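Local coordinates for protein diaminobutyrate-pyruvate transaminase and L-2,4-diaminobutyrate decarboxylase (Vibrio parahaemolyticus, PDB 2QMA) that probably decarboxylates L-2,4-diaminobutyrate with pyridoxal 5'-phosphate, as the C-terminal decarboxylase domain of a longer protein that also carries an aminotransferase domain, at residues 444-455 against 485-496. Residues are numbered along the deposited sequence; the frame is centred on the assembly and turned at random.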
ATOM      1  N   ALA A 444      33.812  -2.722   5.067  1.00 26.18           N
ATOM      2  CA  ALA A 444      34.087  -1.412   5.593  1.00 26.40           C
ATOM      3  C   ALA A 444      33.882  -0.359   4.488  1.00 26.59           C
ATOM      4  O   ALA A 444      33.251   0.669   4.723  1.00 25.33           O
ATOM      5  CB  ALA A 444      35.483  -1.362   6.180  1.00 25.61           C
ATOM      6  N   LEU A 445      34.346  -0.642   3.268  1.00 26.07           N
ATOM      7  CA  LEU A 445      34.187   0.359   2.232  1.00 27.07           C
ATOM      8  C   LEU A 445      32.716   0.576   1.847  1.00 25.61           C
ATOM      9  O   LEU A 445      32.315   1.713   1.593  1.00 25.66           O
ATOM     10  CB  LEU A 445      35.107   0.114   1.032  1.00 27.41           C
ATOM     11  CG  LEU A 445      34.766  -0.754  -0.147  1.00 29.14           C
ATOM     12  CD1 LEU A 445      33.724  -0.037  -1.032  1.00 31.38           C
ATOM     13  CD2 LEU A 445      36.068  -1.021  -0.911  1.00 27.73           C
ATOM     14  N   ARG A 446      31.905  -0.478   1.876  1.00 26.13           N
ATOM     15  CA  ARG A 446      30.491  -0.282   1.603  1.00 25.86           C
ATOM     16  C   ARG A 446      29.799   0.657   2.603  1.00 25.39           C
ATOM     17  O   ARG A 446      29.092   1.578   2.200  1.00 24.49           O
ATOM     18  CB  ARG A 446      29.729  -1.593   1.492  1.00 26.40           C
ATOM     19  CG  ARG A 446      28.341  -1.335   0.990  1.00 27.63           C
ATOM     20  CD  ARG A 446      27.398  -2.031   1.858  1.00 35.23           C
ATOM     21  NE  ARG A 446      26.171  -1.311   2.160  1.00 37.02           N
ATOM     22  CZ  ARG A 446      25.724  -1.139   3.398  1.00 38.61           C
ATOM     23  NH1 ARG A 446      26.419  -1.608   4.432  1.00 38.22           N
ATOM     24  NH2 ARG A 446      24.588  -0.498   3.603  1.00 41.18           N
ATOM     25  N   LEU A 447      30.000   0.413   3.899  1.00 25.57           N
ATOM     26  CA  LEU A 447      29.401   1.256   4.929  1.00 26.17           C
ATOM     27  C   LEU A 447      29.962   2.697   4.928  1.00 25.60           C
ATOM     28  O   LEU A 447      29.215   3.674   5.054  1.00 25.67           O
ATOM     29  CB  LEU A 447      29.576   0.604   6.298  1.00 26.39           C
ATOM     30  CG  LEU A 447      29.170   1.488   7.486  1.00 28.34           C
ATOM     31  CD1 LEU A 447      27.660   1.720   7.400  1.00 30.52           C
ATOM     32  CD2 LEU A 447      29.555   0.844   8.833  1.00 27.54           C
ATOM     33  N   GLU A 448      31.277   2.830   4.772  1.00 25.80           N
ATOM     34  CA  GLU A 448      31.909   4.150   4.645  1.00 26.26           C
ATOM     35  C   GLU A 448      31.441   4.950   3.425  1.00 24.88           C
ATOM     36  O   GLU A 448      31.196   6.145   3.532  1.00 24.54           O
ATOM     37  CB  GLU A 448      33.435   4.005   4.607  1.00 27.38           C
ATOM     38  CG  GLU A 448      34.010   3.721   5.957  1.00 30.57           C
ATOM     39  CD  GLU A 448      33.461   4.690   6.965  1.00 33.44           C
ATOM     40  OE1 GLU A 448      33.685   5.915   6.783  1.00 32.66           O
ATOM     41  OE2 GLU A 448      32.770   4.227   7.903  1.00 35.47           O
ATOM     42  N   ALA A 449      31.306   4.295   2.273  1.00 23.17           N
ATOM     43  CA  ALA A 449      30.793   4.983   1.096  1.00 21.56           C
ATOM     44  C   ALA A 449      29.370   5.506   1.360  1.00 21.05           C
ATOM     45  O   ALA A 449      29.039   6.644   0.999  1.00 20.19           O
ATOM     46  CB  ALA A 449      30.834   4.070  -0.152  1.00 20.03           C
ATOM     47  N   LEU A 450      28.551   4.692   2.030  1.00 20.71           N
ATOM     48  CA  LEU A 450      27.188   5.109   2.404  1.00 21.35           C
ATOM     49  C   LEU A 450      27.159   6.311   3.390  1.00 21.30           C
ATOM     50  O   LEU A 450      26.503   7.336   3.144  1.00 20.16           O
ATOM     51  CB  LEU A 450      26.424   3.914   3.008  1.00 21.73           C
ATOM     52  CG  LEU A 450      25.076   4.248   3.668  1.00 22.63           C
ATOM     53  CD1 LEU A 450      24.153   4.823   2.668  1.00 21.04           C
ATOM     54  CD2 LEU A 450      24.455   3.004   4.251  1.00 21.78           C
ATOM     55  N   THR A 451      27.860   6.174   4.507  1.00 22.24           N
ATOM     56  CA  THR A 451      27.811   7.213   5.555  1.00 24.91           C
ATOM     57  C   THR A 451      28.515   8.535   5.187  1.00 24.68           C
ATOM     58  O   THR A 451      28.165   9.612   5.695  1.00 24.46           O
ATOM     59  CB  THR A 451      28.247   6.677   6.953  1.00 25.41           C
ATOM     60  OG1 THR A 451      29.531   6.042   6.881  1.00 27.59           O
ATOM     61  CG2 THR A 451      27.235   5.647   7.449  1.00 27.66           C
ATOM     62  N   ARG A 452      29.484   8.471   4.284  1.00 24.87           N
ATOM     63  CA  ARG A 452      30.043   9.714   3.741  1.00 24.81           C
ATOM     64  C   ARG A 452      29.177  10.268   2.603  1.00 24.10           C
ATOM     65  O   ARG A 452      29.314  11.417   2.224  1.00 22.97           O
ATOM     66  CB  ARG A 452      31.468   9.507   3.287  1.00 25.53           C
ATOM     67  CG  ARG A 452      32.320   9.117   4.445  1.00 29.81           C
ATOM     68  CD  ARG A 452      33.719   8.901   4.030  1.00 34.31           C
ATOM     69  NE  ARG A 452      34.396   8.051   5.002  1.00 35.31           N
ATOM     70  CZ  ARG A 452      35.707   7.863   5.004  1.00 35.65           C
ATOM     71  NH1 ARG A 452      36.455   8.454   4.074  1.00 33.13           N
ATOM     72  NH2 ARG A 452      36.259   7.077   5.914  1.00 36.28           N
ATOM     73  N   GLY A 453      28.266   9.437   2.091  1.00 23.27           N
ATOM     74  CA  GLY A 453      27.394   9.816   0.977  1.00 22.61           C
ATOM     75  C   GLY A 453      28.097   9.859  -0.372  1.00 22.27           C
ATOM     76  O   GLY A 453      27.725  10.625  -1.267  1.00 24.27           O
ATOM     77  N   ILE A 454      29.162   9.086  -0.491  1.00 20.05           N
ATOM     78  CA  ILE A 454      29.920   8.990  -1.730  1.00 19.20           C
ATOM     79  C   ILE A 454      29.186   8.067  -2.711  1.00 17.63           C
ATOM     80  O   ILE A 454      29.075   8.356  -3.885  1.00 17.28           O
ATOM     81  CB  ILE A 454      31.292   8.372  -1.452  1.00 18.52           C
ATOM     82  CG1 ILE A 454      32.127   9.317  -0.583  1.00 20.13           C
ATOM     83  CG2 ILE A 454      32.022   8.048  -2.780  1.00 21.51           C
ATOM     84  CD1 ILE A 454      33.308   8.558   0.096  1.00 19.68           C
ATOM     85  N   ALA A 455      28.692   6.952  -2.196  1.00 17.10           N
ATOM     86  CA  ALA A 455      27.995   5.984  -3.025  1.00 17.09           C
ATOM     87  C   ALA A 455      27.111   5.095  -2.158  1.00 17.76           C
ATOM     88  O   ALA A 455      27.454   4.770  -0.999  1.00 16.41           O
ATOM     89  CB  ALA A 455      28.972   5.127  -3.835  1.00 16.67           C
ATOM     90  N   LEU A 485      32.816   6.035 -10.713  1.00 15.65           N
ATOM     91  CA  LEU A 485      32.309   5.259  -9.587  1.00 15.51           C
ATOM     92  C   LEU A 485      33.356   4.247  -9.093  1.00 14.52           C
ATOM     93  O   LEU A 485      33.647   4.173  -7.907  1.00 13.83           O
ATOM     94  CB  LEU A 485      30.954   4.591  -9.915  1.00 15.96           C
ATOM     95  CG  LEU A 485      30.286   3.802  -8.773  1.00 17.65           C
ATOM     96  CD1 LEU A 485      30.207   4.637  -7.471  1.00 13.86           C
ATOM     97  CD2 LEU A 485      28.907   3.369  -9.238  1.00 16.94           C
ATOM     98  N   LEU A 486      33.972   3.511 -10.011  1.00 14.26           N
ATOM     99  CA  LEU A 486      35.046   2.571  -9.637  1.00 14.20           C
ATOM    100  C   LEU A 486      36.276   3.299  -9.053  1.00 14.22           C
ATOM    101  O   LEU A 486      36.908   2.803  -8.131  1.00 13.42           O
ATOM    102  CB  LEU A 486      35.456   1.705 -10.826  1.00 14.69           C
ATOM    103  CG  LEU A 486      34.368   0.739 -11.308  1.00 14.20           C
ATOM    104  CD1 LEU A 486      34.786   0.195 -12.665  1.00 19.15           C
ATOM    105  CD2 LEU A 486      34.229  -0.402 -10.324  1.00 15.25           C
ATOM    106  N   SER A 487      36.613   4.455  -9.618  1.00 14.27           N
ATOM    107  CA  SER A 487      37.686   5.283  -9.069  1.00 14.87           C
ATOM    108  C   SER A 487      37.412   5.722  -7.615  1.00 15.04           C
ATOM    109  O   SER A 487      38.295   5.639  -6.779  1.00 15.01           O
ATOM    110  CB  SER A 487      37.924   6.507  -9.940  1.00 14.54           C
ATOM    111  OG  SER A 487      39.128   7.145  -9.518  1.00 14.42           O
ATOM    112  N   LYS A 488      36.172   6.156  -7.350  1.00 15.77           N
ATOM    113  CA  LYS A 488      35.710   6.576  -6.016  1.00 16.73           C
ATOM    114  C   LYS A 488      35.838   5.437  -5.041  1.00 15.96           C
ATOM    115  O   LYS A 488      36.274   5.642  -3.911  1.00 16.73           O
ATOM    116  CB  LYS A 488      34.218   6.960  -6.059  1.00 16.76           C
ATOM    117  CG  LYS A 488      33.914   8.243  -6.770  1.00 21.36           C
ATOM    118  CD  LYS A 488      32.417   8.507  -6.717  1.00 26.30           C
ATOM    119  CE  LYS A 488      31.911   9.076  -8.020  1.00 27.83           C
ATOM    120  NZ  LYS A 488      32.138  10.515  -8.176  1.00 28.62           N
ATOM    121  N   ILE A 489      35.430   4.241  -5.473  1.00 16.20           N
ATOM    122  CA  ILE A 489      35.537   3.054  -4.640  1.00 16.70           C
ATOM    123  C   ILE A 489      36.988   2.652  -4.358  1.00 16.80           C
ATOM    124  O   ILE A 489      37.340   2.284  -3.231  1.00 16.74           O
ATOM    125  CB  ILE A 489      34.737   1.856  -5.209  1.00 16.63           C
ATOM    126  CG1 ILE A 489      33.239   2.188  -5.240  1.00 16.29           C
ATOM    127  CG2 ILE A 489      35.005   0.589  -4.365  1.00 15.58           C
ATOM    128  CD1 ILE A 489      32.430   1.278  -6.150  1.00 18.27           C
ATOM    129  N   ASN A 490      37.820   2.692  -5.391  1.00 16.32           N
ATOM    130  CA  ASN A 490      39.238   2.405  -5.209  1.00 16.19           C
ATOM    131  C   ASN A 490      39.894   3.354  -4.215  1.00 16.13           C
ATOM    132  O   ASN A 490      40.609   2.935  -3.321  1.00 15.84           O
ATOM    133  CB  ASN A 490      39.986   2.415  -6.543  1.00 16.11           C
ATOM    134  CG  ASN A 490      41.426   2.018  -6.378  1.00 17.47           C
ATOM    135  OD1 ASN A 490      41.721   0.943  -5.845  1.00 18.73           O
ATOM    136  ND2 ASN A 490      42.330   2.902  -6.764  1.00 17.17           N
HETATM  137  N   MSE A 491      39.623   4.639  -4.349  1.00 16.33           N
HETATM  138  CA  MSE A 491      40.207   5.609  -3.418  1.00 18.32           C
HETATM  139  C   MSE A 491      39.798   5.329  -1.969  1.00 18.88           C
HETATM  140  O   MSE A 491      40.633   5.403  -1.079  1.00 19.28           O
HETATM  141  CB  MSE A 491      39.903   7.028  -3.859  1.00 17.68           C
HETATM  142  CG  MSE A 491      40.425   7.314  -5.271  1.00 18.33           C
HETATM  143 SE   MSE A 491      42.355   6.894  -5.539  0.70 19.17          SE
HETATM  144  CE  MSE A 491      43.012   7.765  -4.046  1.00  9.76           C
ATOM    145  N   LEU A 492      38.541   4.934  -1.742  1.00 18.64           N
ATOM    146  CA  LEU A 492      38.122   4.515  -0.401  1.00 20.12           C
ATOM    147  C   LEU A 492      38.928   3.299   0.067  1.00 20.78           C
ATOM    148  O   LEU A 492      39.438   3.272   1.194  1.00 21.28           O
ATOM    149  CB  LEU A 492      36.617   4.168  -0.386  1.00 19.37           C
ATOM    150  CG  LEU A 492      35.647   5.331  -0.275  1.00 20.09           C
ATOM    151  CD1 LEU A 492      34.224   4.803  -0.310  1.00 26.31           C
ATOM    152  CD2 LEU A 492      35.857   6.142   1.031  1.00 25.17           C
ATOM    153  N   ALA A 493      39.042   2.309  -0.811  1.00 21.14           N
ATOM    154  CA  ALA A 493      39.803   1.083  -0.556  1.00 22.51           C
ATOM    155  C   ALA A 493      41.267   1.351  -0.201  1.00 23.13           C
ATOM    156  O   ALA A 493      41.808   0.723   0.706  1.00 22.89           O
ATOM    157  CB  ALA A 493      39.715   0.156  -1.736  1.00 21.82           C
ATOM    158  N   VAL A 494      41.897   2.293  -0.911  1.00 25.05           N
ATOM    159  CA  VAL A 494      43.299   2.674  -0.680  1.00 26.74           C
ATOM    160  C   VAL A 494      43.497   3.170   0.765  1.00 27.43           C
ATOM    161  O   VAL A 494      44.562   2.999   1.385  1.00 28.53           O
ATOM    162  CB  VAL A 494      43.761   3.743  -1.728  1.00 26.47           C
ATOM    163  CG1 VAL A 494      45.009   4.477  -1.286  1.00 28.50           C
ATOM    164  CG2 VAL A 494      43.993   3.093  -3.094  1.00 27.68           C
ATOM    165  N   GLU A 495      42.454   3.779   1.302  1.00 27.60           N
ATOM    166  CA  GLU A 495      42.523   4.374   2.604  1.00 28.16           C
ATOM    167  C   GLU A 495      42.166   3.414   3.735  1.00 28.75           C
ATOM    168  O   GLU A 495      42.359   3.732   4.903  1.00 28.31           O
ATOM    169  CB  GLU A 495      41.659   5.630   2.637  1.00 28.77           C
ATOM    170  CG  GLU A 495      42.233   6.823   1.808  1.00 30.83           C
ATOM    171  CD  GLU A 495      43.687   7.207   2.158  1.00 30.90           C
ATOM    172  OE1 GLU A 495      44.032   7.254   3.357  1.00 33.27           O
ATOM    173  OE2 GLU A 495      44.491   7.472   1.243  1.00 31.80           O
ATOM    174  N   LEU A 496      41.675   2.235   3.369  1.00 29.20           N
ATOM    175  CA  LEU A 496      41.198   1.240   4.324  1.00 30.28           C
ATOM    176  C   LEU A 496      42.118   0.049   4.407  1.00 30.25           C
ATOM    177  O   LEU A 496      41.998  -0.728   5.348  1.00 31.29           O
ATOM    178  CB  LEU A 496      39.801   0.742   3.925  1.00 29.98           C
ATOM    179  CG  LEU A 496      38.703   1.777   4.130  1.00 31.05           C
ATOM    180  CD1 LEU A 496      37.430   1.271   3.506  1.00 30.13           C
ATOM    181  CD2 LEU A 496      38.512   2.100   5.600  1.00 33.47           C
TER
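Leu445 and Leu492, their CA atoms 6.3 Å apart, mark the close approach of two helices: the axes of the short segments 444-452 and 485-495 come within 9.8 Å, their directions 115° apart, a steep crossing. The contact is made almost wholly by apolar side chains. Leu492 fills its middle: CD1 presses on Ala449 CB at 3.5 Å, tighter than usual for two carbons, while CD2 meets Ile454 CD1 tip to tip at 3.6 Å. With CG between the backbone N and the carbonyl carbon (chi1 88°), Leu445 turns both methyls to the other helix: CD1 lies 3.6 Å from Ile489 CG2, the side chains crossing at about a right angle, and CD2 lies against Ala493 CB. Leu496 CD1 closes this end over Leu445 CB at 3.6 Å. At the other end, a Schellman motif with positive phi at Gly453 turns the chain out of the helix and brings Ile454 CG2 alongside the aliphatic part of Lys488, and Ala455 CB onto Leu485 CD1. Leu492 CD2 also sits over one face of the Arg452 guanidinium, which Glu448 OE1 holds from its edge by accepting from both NE (2.9 Å) and NH2. This is plain helix-helix packing, away from the predicted cofactor lysine, joining helix 438-452 to the chain's last helix; both pack against the four-stranded antiparallel sheet, Leu445 on Leu468, Leu485 and Ile489 on Phe470, and Ile489 also on Phe416.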